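Side-chain contact in PUA domain-containing protein (Pyrococcus horikoshii, PDB 3D79), which is of unknown function but probably binds RNA: residues Glu23-Ala26 / Gln27-Met31. Numbering follows the deposited sequence.
Sequences EIIA and QLSQM
The carbonyl oxygen of Ile25 takes two bonds from Ser29, one helical turn on. Ser29 N and Ser29 OG both lie 2.9 Å from Ile25 O and approach from opposite faces of the carbonyl plane, the hydroxyl well above it. With chi1 at -65°, OG sits beside its own backbone N and folds back along the helix, satisfying the hydroxyl within the turn. Regular i to i+4 bonds carry the rest of the backbone, among them Leu28 N to Ile24 O at 2.9 Å, which is nearly straight.

Polar side chains meet on another flank. Glu23 bends at chi2, bringing OE2 3.6 Å from Gln27 CG; the two side chains run roughly perpendicular, and the carboxylate is turned 38° from the amide plane. The amide is committed elsewhere: Gln27 OE1 accepts from Ile74 N and NE2 donates to Asp72 O, both backbone atoms. A leucine in place of Gln27 would probably leave both these groups without their side-chain partner and weaken the tie between helix and strand 73-76.

On the buried face, Leu28 sits alongside Ile24, both pointing the same way, with CG2 of Ile24 3.8 Å from CD1 of Leu28, and both pack on Phe67 and Ile74. This i/i+4 apolar ridge is characteristic of an amphipathic helix, here helix 18-32 laid against the antiparallel sheet of the pre-PUA region.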
ATOM      1  N   GLU A  23       9.464 -14.921   2.194  1.00 16.62           N
ATOM      2  CA  GLU A  23       8.205 -14.632   2.884  1.00 17.40           C
ATOM      3  C   GLU A  23       7.556 -13.345   2.365  1.00 16.72           C
ATOM      4  O   GLU A  23       6.331 -13.276   2.259  1.00 16.78           O
ATOM      5  CB  GLU A  23       8.393 -14.607   4.408  1.00 18.21           C
ATOM      6  CG  GLU A  23       7.093 -14.492   5.242  1.00 21.89           C
ATOM      7  CD  GLU A  23       5.946 -15.414   4.799  1.00 25.60           C
ATOM      8  OE1 GLU A  23       6.166 -16.613   4.481  1.00 27.02           O
ATOM      9  OE2 GLU A  23       4.793 -14.932   4.806  1.00 26.54           O
ATOM     10  N   ILE A  24       8.363 -12.340   2.026  1.00 16.00           N
ATOM     11  CA  ILE A  24       7.824 -11.118   1.418  1.00 15.57           C
ATOM     12  C   ILE A  24       7.180 -11.454   0.073  1.00 15.24           C
ATOM     13  O   ILE A  24       6.057 -11.043  -0.205  1.00 14.77           O
ATOM     14  CB  ILE A  24       8.889  -9.991   1.286  1.00 15.74           C
ATOM     15  CG1 ILE A  24       9.317  -9.496   2.675  1.00 16.12           C
ATOM     16  CG2 ILE A  24       8.343  -8.828   0.437  1.00 16.72           C
ATOM     17  CD1 ILE A  24      10.485  -8.508   2.665  1.00 15.39           C
ATOM     18  N   ILE A  25       7.882 -12.233  -0.750  1.00 14.85           N
ATOM     19  CA  ILE A  25       7.334 -12.668  -2.035  1.00 14.67           C
ATOM     20  C   ILE A  25       5.995 -13.390  -1.850  1.00 14.69           C
ATOM     21  O   ILE A  25       5.031 -13.125  -2.576  1.00 14.29           O
ATOM     22  CB  ILE A  25       8.334 -13.559  -2.798  1.00 14.77           C
ATOM     23  CG1 ILE A  25       9.549 -12.728  -3.215  1.00 15.03           C
ATOM     24  CG2 ILE A  25       7.672 -14.212  -4.019  1.00 15.69           C
ATOM     25  CD1 ILE A  25      10.720 -13.570  -3.723  1.00 15.59           C
ATOM     26  N   ALA A  26       5.946 -14.293  -0.872  1.00 14.82           N
ATOM     27  CA  ALA A  26       4.724 -15.032  -0.560  1.00 15.29           C
ATOM     28  C   ALA A  26       3.571 -14.084  -0.214  1.00 15.46           C
ATOM     29  O   ALA A  26       2.464 -14.224  -0.740  1.00 15.91           O
ATOM     30  CB  ALA A  26       4.983 -16.002   0.571  1.00 15.28           C
ATOM     31  N   GLN A  27       3.849 -13.105   0.640  1.00 15.84           N
ATOM     32  CA  GLN A  27       2.844 -12.120   1.045  1.00 16.55           C
ATOM     33  C   GLN A  27       2.340 -11.300  -0.142  1.00 16.50           C
ATOM     34  O   GLN A  27       1.136 -11.150  -0.329  1.00 16.93           O
ATOM     35  CB  GLN A  27       3.391 -11.198   2.138  1.00 16.66           C
ATOM     36  CG  GLN A  27       3.535 -11.858   3.504  1.00 17.59           C
ATOM     37  CD  GLN A  27       4.094 -10.915   4.557  1.00 17.75           C
ATOM     38  OE1 GLN A  27       3.680  -9.758   4.658  1.00 18.35           O
ATOM     39  NE2 GLN A  27       5.033 -11.411   5.358  1.00 21.13           N
ATOM     40  N   LEU A  28       3.265 -10.792  -0.954  1.00 16.58           N
ATOM     41  CA  LEU A  28       2.908  -9.999  -2.130  1.00 16.63           C
ATOM     42  C   LEU A  28       2.092 -10.813  -3.128  1.00 17.08           C
ATOM     43  O   LEU A  28       1.121 -10.320  -3.700  1.00 17.32           O
ATOM     44  CB  LEU A  28       4.167  -9.455  -2.809  1.00 16.45           C
ATOM     45  CG  LEU A  28       4.987  -8.405  -2.053  1.00 15.54           C
ATOM     46  CD1 LEU A  28       6.314  -8.209  -2.753  1.00 15.57           C
ATOM     47  CD2 LEU A  28       4.236  -7.073  -1.936  1.00 16.21           C
ATOM     48  N   SER A  29       2.483 -12.070  -3.321  1.00 17.27           N
ATOM     49  CA  SER A  29       1.783 -12.951  -4.253  1.00 17.99           C
ATOM     50  C   SER A  29       0.341 -13.211  -3.826  1.00 17.74           C
ATOM     51  O   SER A  29      -0.561 -13.254  -4.664  1.00 17.91           O
ATOM     52  CB  SER A  29       2.545 -14.269  -4.431  1.00 17.83           C
ATOM     53  OG  SER A  29       3.802 -14.030  -5.057  1.00 20.20           O
ATOM     54  N   GLN A  30       0.126 -13.369  -2.525  1.00 18.14           N
ATOM     55  CA  GLN A  30      -1.226 -13.567  -2.013  1.00 18.45           C
ATOM     56  C   GLN A  30      -2.078 -12.315  -2.223  1.00 18.34           C
ATOM     57  O   GLN A  30      -3.236 -12.405  -2.636  1.00 18.62           O
ATOM     58  CB  GLN A  30      -1.209 -13.946  -0.537  1.00 18.77           C
ATOM     59  CG  GLN A  30      -2.592 -14.307  -0.007  1.00 21.08           C
ATOM     60  CD  GLN A  30      -2.594 -14.552   1.483  1.00 23.72           C
ATOM     61  OE1 GLN A  30      -2.306 -13.653   2.270  1.00 25.82           O
ATOM     62  NE2 GLN A  30      -2.935 -15.776   1.882  1.00 25.28           N
ATOM     63  N   MET A  31      -1.487 -11.157  -1.947  1.00 17.55           N
ATOM     64  CA  MET A  31      -2.207  -9.886  -2.017  1.00 17.42           C
ATOM     65  C   MET A  31      -2.485  -9.430  -3.447  1.00 17.48           C
ATOM     66  O   MET A  31      -3.607  -9.024  -3.763  1.00 18.06           O
ATOM     67  CB  MET A  31      -1.436  -8.803  -1.267  1.00 17.07           C
ATOM     68  CG  MET A  31      -1.327  -9.052   0.232  1.00 16.99           C
ATOM     69  SD  MET A  31      -0.648  -7.642   1.117  1.00 16.84           S
ATOM     70  CE  MET A  31       1.071  -7.672   0.589  1.00 16.51           C
TER